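Local coordinates for conserved domain protein (Streptococcus pneumoniae, PDB 2I7R) that is of unknown function but belongs to the glyoxalase/bleomycin resistance protein/dioxygenase superfamily, whose members are built from paired beta-alpha-beta-beta-beta modules, at the interface of chains A and B. Numbering follows the deposited sequence. Chains: chain A/B, Conserved domain protein.

Contact 1: the interface of chains A and B. Residues chain A 68-70, 115; chain B 5-7.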
# COMPACT_ATOMS: atom_id res chain seq x y z
N HIS A 68 2.27 7.04 1.19
CA HIS A 68 2.23 8.36 1.85
C HIS A 68 2.22 8.20 3.35
O HIS A 68 1.38 7.49 3.91
CB HIS A 68 1.01 9.19 1.45
CG HIS A 68 0.88 9.44 -0.03
ND1 HIS A 68 1.28 10.61 -0.62
CD2 HIS A 68 0.36 8.67 -1.01
CE1 HIS A 68 1.06 10.54 -1.93
NE2 HIS A 68 0.47 9.38 -2.18
N ILE A 69 3.13 8.92 4.01
CA ILE A 69 3.26 8.88 5.45
C ILE A 69 3.05 10.27 6.02
O ILE A 69 3.83 11.21 5.73
CB ILE A 69 4.63 8.31 5.91
CG1 ILE A 69 4.83 6.91 5.30
CG2 ILE A 69 4.75 8.29 7.49
CD1 ILE A 69 6.24 6.38 5.37
N GLU A 70 1.97 10.43 6.78
CA GLU A 70 1.72 11.71 7.41
C GLU A 70 2.66 11.94 8.61
O GLU A 70 2.79 11.09 9.50
CB GLU A 70 0.26 11.86 7.83
CG GLU A 70 -0.13 13.34 7.96
CD GLU A 70 -1.63 13.55 8.14
OE1 GLU A 70 -2.38 12.55 8.27
OE2 GLU A 70 -2.03 14.74 8.15
N TYR A 115 4.44 13.69 4.24
CA TYR A 115 3.58 14.85 4.01
C TYR A 115 2.85 15.32 5.29
O TYR A 115 2.76 14.59 6.26
CB TYR A 115 2.56 14.57 2.86
CG TYR A 115 1.34 13.76 3.30
CD1 TYR A 115 0.09 14.36 3.46
CD2 TYR A 115 1.46 12.39 3.57
CE1 TYR A 115 -1.02 13.60 3.88
CE2 TYR A 115 0.38 11.64 3.96
CZ TYR A 115 -0.86 12.25 4.12
OH TYR A 115 -1.90 11.47 4.54
N ASN B 5 2.49 8.38 10.28
CA ASN B 5 1.28 7.60 10.03
C ASN B 5 1.08 7.25 8.56
O ASN B 5 0.82 8.12 7.73
CB ASN B 5 0.03 8.29 10.61
CG ASN B 5 -1.23 7.37 10.58
OD1 ASN B 5 -1.13 6.12 10.69
ND2 ASN B 5 -2.43 7.99 10.43
N LEU B 6 1.24 5.97 8.26
CA LEU B 6 0.97 5.48 6.92
C LEU B 6 -0.58 5.42 6.66
O LEU B 6 -1.25 4.54 7.16
CB LEU B 6 1.73 4.14 6.69
CG LEU B 6 1.46 3.30 5.44
CD1 LEU B 6 1.62 4.13 4.27
CD2 LEU B 6 2.36 2.07 5.35
N ASN B 7 -1.12 6.36 5.88
CA ASN B 7 -2.57 6.51 5.68
C ASN B 7 -3.09 6.74 4.24
O ASN B 7 -4.28 6.94 4.00
CB ASN B 7 -3.16 7.56 6.65
CG ASN B 7 -2.69 8.98 6.36
OD1 ASN B 7 -1.91 9.24 5.43
ND2 ASN B 7 -3.17 9.93 7.18
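The phenol ring of A:Tyr115 meets B:Asn7 at its edge, where the amide oxygen OD1 lies in the ring plane, while the CG methylene of A:Glu70 sits 4.0 Å above one face of the ring, offset toward the rim. In-plane at the edge there is also the backbone N of A:Ile69. The amide plane of B:Asn7 is turned 43° from the ring. The model places OD1 too close to the phenol OH for that separation to be trusted, so the pairing of these two groups is doubtful in detail. The other arm of the amide is clearer: ND2 donates to the carboxylate oxygen OE1 of A:Glu70 at 3.0 Å, reaching OE1 on its anti side and somewhat out of the carboxylate plane. A:Glu70 gets there with CG anti to its backbone N (chi1 -158°) and an extended chain beyond, which carries the carboxylate past the tyrosine to the amide tip. Beneath these side chains, strand 65-70 of chain A runs antiparallel to strand 5-12 of chain B. A:Glu70 N donates to B:Asn5 O at 2.7 Å, and B:Asn5 N returns a bond to A:Glu70 O at 2.8 Å. The contact from B:Asn7 N to A:His68 O is weak. This strand pairing joins the sheets of the two copies. Methyl CD1 of B:Leu6 comes to 3.4 Å from the carbonyl oxygen O of A:His68.

Contact 2: the interface of chains A and B. Residues chain A 43-46, 69; chain B 4-6.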
# COMPACT_ATOMS: atom_id res chain seq x y z
N ILE A 43 3.90 1.64 11.24
CA ILE A 43 4.00 3.05 10.95
C ILE A 43 2.70 3.72 11.36
O ILE A 43 1.78 3.89 10.53
CB ILE A 43 4.30 3.37 9.47
CG1 ILE A 43 5.44 2.49 8.89
CG2 ILE A 43 4.63 4.85 9.34
CD1 ILE A 43 5.58 2.50 7.34
N GLY A 44 2.64 4.12 12.63
CA GLY A 44 1.44 4.69 13.22
C GLY A 44 0.40 3.59 13.33
O GLY A 44 0.61 2.62 14.03
N SER A 45 -0.68 3.74 12.57
CA SER A 45 -1.86 2.87 12.60
C SER A 45 -1.86 1.85 11.48
O SER A 45 -2.89 1.22 11.21
CB SER A 45 -3.09 3.75 12.36
OG SER A 45 -3.03 4.31 11.03
N HIS A 46 -0.73 1.69 10.80
CA HIS A 46 -0.67 0.85 9.59
C HIS A 46 0.60 0.02 9.66
O HIS A 46 1.61 0.48 10.16
CB HIS A 46 -0.68 1.78 8.37
CG HIS A 46 -1.19 1.17 7.09
ND1 HIS A 46 -0.61 0.06 6.50
CD2 HIS A 46 -2.17 1.58 6.24
CE1 HIS A 46 -1.23 -0.21 5.37
NE2 HIS A 46 -2.18 0.70 5.18
N ILE A 69 3.13 8.92 4.01
CA ILE A 69 3.26 8.88 5.45
C ILE A 69 3.05 10.27 6.02
O ILE A 69 3.83 11.21 5.73
CB ILE A 69 4.63 8.31 5.91
CG1 ILE A 69 4.83 6.91 5.30
CG2 ILE A 69 4.75 8.29 7.49
CD1 ILE A 69 6.24 6.38 5.37
N MSE B 4 4.73 9.55 12.92
CA MSE B 4 4.49 9.03 11.53
C MSE B 4 3.22 8.18 11.38
O MSE B 4 2.93 7.33 12.21
CB MSE B 4 5.67 8.18 11.06
CG MSE B 4 6.85 8.93 10.46
SE MSE B 4 8.22 7.62 9.90
CE MSE B 4 8.08 6.47 11.48
N ASN B 5 2.49 8.38 10.28
CA ASN B 5 1.28 7.60 10.03
C ASN B 5 1.08 7.25 8.56
O ASN B 5 0.82 8.12 7.73
CB ASN B 5 0.03 8.29 10.61
CG ASN B 5 -1.23 7.37 10.58
OD1 ASN B 5 -1.13 6.12 10.69
ND2 ASN B 5 -2.43 7.99 10.43
N LEU B 6 1.24 5.97 8.26
CA LEU B 6 0.97 5.48 6.92
C LEU B 6 -0.58 5.42 6.66
O LEU B 6 -1.25 4.54 7.16
CB LEU B 6 1.73 4.14 6.69
CG LEU B 6 1.46 3.30 5.44
CD1 LEU B 6 1.62 4.13 4.27
CD2 LEU B 6 2.36 2.07 5.35
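With CG anti to its backbone N (chi1 170°), B:Leu6 swings its isobutyl group against A:His46, whose own CG is likewise anti to N (chi1 -156°), turning one imidazole face toward the leucine. B:Leu6 CG lies over that face, 4.0 Å from the ring centroid and offset toward the rim, in a CH-pi contact. Its CD2 branch reaches on to the CD1 tip of A:Ile43 at 3.8 Å, so the leucine is wedged between an aromatic face and an aliphatic branch. Farther along, the CG2 methyl groups of A:Ile69 and A:Ile43 both press on CB of selenomethionine B:Met4, the former at 3.7 Å. Polar groups hold the other flank. The amide oxygen OD1 of B:Asn5 accepts two bonds from one residue: A:Ser45 OG, at 2.7 Å, lies in the carbonyl plane on a lone pair, whereas A:Ser45 N, at 3.1 Å, approaches tilted from that plane. This double grip should limit rotation of the asparagine amide. A:Gly44 and A:Ser45 belong to the turn between strands 38-43 and 46-51, and just before it A:Ile43 O receives B:Leu6 N at 3.1 Å in a nearly straight bond, with the donor well above the carbonyl plane. The site probably anchors the first ordered residues of chain B on the hairpin of chain A, burying the leucine, and helps set where the partner's first strand enters the interface.

Contact 3: the interface of chains A and B. Residues chain A 8-10, 55; chain B 66-68.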
# COMPACT_ATOMS: atom_id res chain seq x y z
N GLN A 8 -2.72 -3.24 6.53
CA GLN A 8 -1.44 -3.86 6.24
C GLN A 8 -1.19 -3.87 4.74
O GLN A 8 -2.08 -4.15 3.94
CB GLN A 8 -1.43 -5.29 6.79
CG GLN A 8 -0.13 -6.02 6.60
CD GLN A 8 -0.13 -7.43 7.23
OE1 GLN A 8 -0.69 -7.64 8.32
NE2 GLN A 8 0.51 -8.38 6.56
N LEU A 9 0.04 -3.57 4.36
CA LEU A 9 0.42 -3.62 2.97
C LEU A 9 1.67 -4.49 2.92
O LEU A 9 2.61 -4.28 3.70
CB LEU A 9 0.70 -2.20 2.46
CG LEU A 9 1.40 -2.05 1.11
CD1 LEU A 9 0.48 -2.50 -0.06
CD2 LEU A 9 1.86 -0.62 0.93
N ASP A 10 1.66 -5.50 2.05
CA ASP A 10 2.87 -6.28 1.84
C ASP A 10 3.52 -5.88 0.53
O ASP A 10 2.85 -5.71 -0.47
CB ASP A 10 2.58 -7.78 1.75
CG ASP A 10 1.82 -8.33 2.94
OD1 ASP A 10 1.64 -7.62 3.94
OD2 ASP A 10 1.40 -9.49 2.82
N LEU A 55 2.62 -15.51 -1.26
CA LEU A 55 1.44 -16.04 -0.59
C LEU A 55 0.47 -16.57 -1.65
O LEU A 55 -0.12 -17.63 -1.50
CB LEU A 55 0.80 -14.98 0.32
CG LEU A 55 -0.17 -15.46 1.40
CD1 LEU A 55 0.53 -16.38 2.44
CD2 LEU A 55 -0.82 -14.25 2.06
N ILE B 66 0.24 -7.07 -1.66
CA ILE B 66 -1.05 -7.50 -1.14
C ILE B 66 -1.59 -6.40 -0.24
O ILE B 66 -0.89 -5.96 0.68
CB ILE B 66 -0.90 -8.80 -0.33
CG1 ILE B 66 -0.31 -9.90 -1.22
CG2 ILE B 66 -2.22 -9.23 0.24
CD1 ILE B 66 -0.07 -11.25 -0.48
N ILE B 67 -2.80 -5.95 -0.52
CA ILE B 67 -3.48 -4.93 0.29
C ILE B 67 -4.38 -5.71 1.22
O ILE B 67 -5.24 -6.46 0.73
CB ILE B 67 -4.43 -4.05 -0.58
CG1 ILE B 67 -3.73 -3.39 -1.78
CG2 ILE B 67 -5.15 -3.02 0.26
CD1 ILE B 67 -2.59 -2.56 -1.37
N HIS B 68 -4.22 -5.54 2.54
CA HIS B 68 -5.00 -6.31 3.52
C HIS B 68 -6.02 -5.44 4.16
O HIS B 68 -5.67 -4.42 4.78
CB HIS B 68 -4.16 -6.88 4.67
CG HIS B 68 -3.13 -7.87 4.25
ND1 HIS B 68 -3.34 -9.22 4.30
CD2 HIS B 68 -1.89 -7.69 3.75
CE1 HIS B 68 -2.27 -9.85 3.85
NE2 HIS B 68 -1.37 -8.94 3.52
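Strand 5-12 of chain A pairs antiparallel with strand 65-70 of chain B, an edge-to-edge joining that carries a beta sheet across the interface of the two copies. A:Asp10 N donates to B:Ile66 O and B:Ile66 N to A:Asp10 O, while B:His68 N bonds A:Gln8 O at 2.9 Å. Above this backbone pairing the imidazole of B:His68 lies between two neighbours: A:Gln8 NE2 is 3.5 Å above one face and B:Ile66 CG2 is over the opposite one, both toward the rim. The ring's NE2 donates to A:Asp10 OD2 at 2.9 Å, nearly straight (169° at H) and in the imidazole plane, though it meets the oxygen from above the carboxylate plane. The other carboxylate oxygen, OD1, takes the side-chain amide NE2 of A:Gln8 on its syn lone pair at 2.9 Å. A:Gln8 reaches it with CG anti to its backbone N (chi1 -178°), running alongside the histidine, and its bond to OD1 probably also steadies the aspartate. Away from the polar cluster, A:Leu55 CB touches the CD1 tip of B:Ile66 at 3.9 Å, crossing at about a right angle. The site probably sets the register of the two strands and helps hold the two copies together.

Contact 1 and contact 2 adjoin, the centres of their C-alpha atoms about 6 Å apart, and share A:Ile69, B:Asn5 and B:Leu6, so the start of chain B's first strand is gripped from two sides by chain A. The centre of the C-alpha atoms of contact 3 lies about 17 Å from that of contact 1 and about 15 Å from that of contact 2. It uses the same strand pair as contact 1, 5-12 and 65-70, with the chains exchanged, whereas contact 2 adds the hairpin of strands 38-43 and 46-51. Such two-fold reciprocal pairing suggests a genuine dimer, though the structure alone does not establish this.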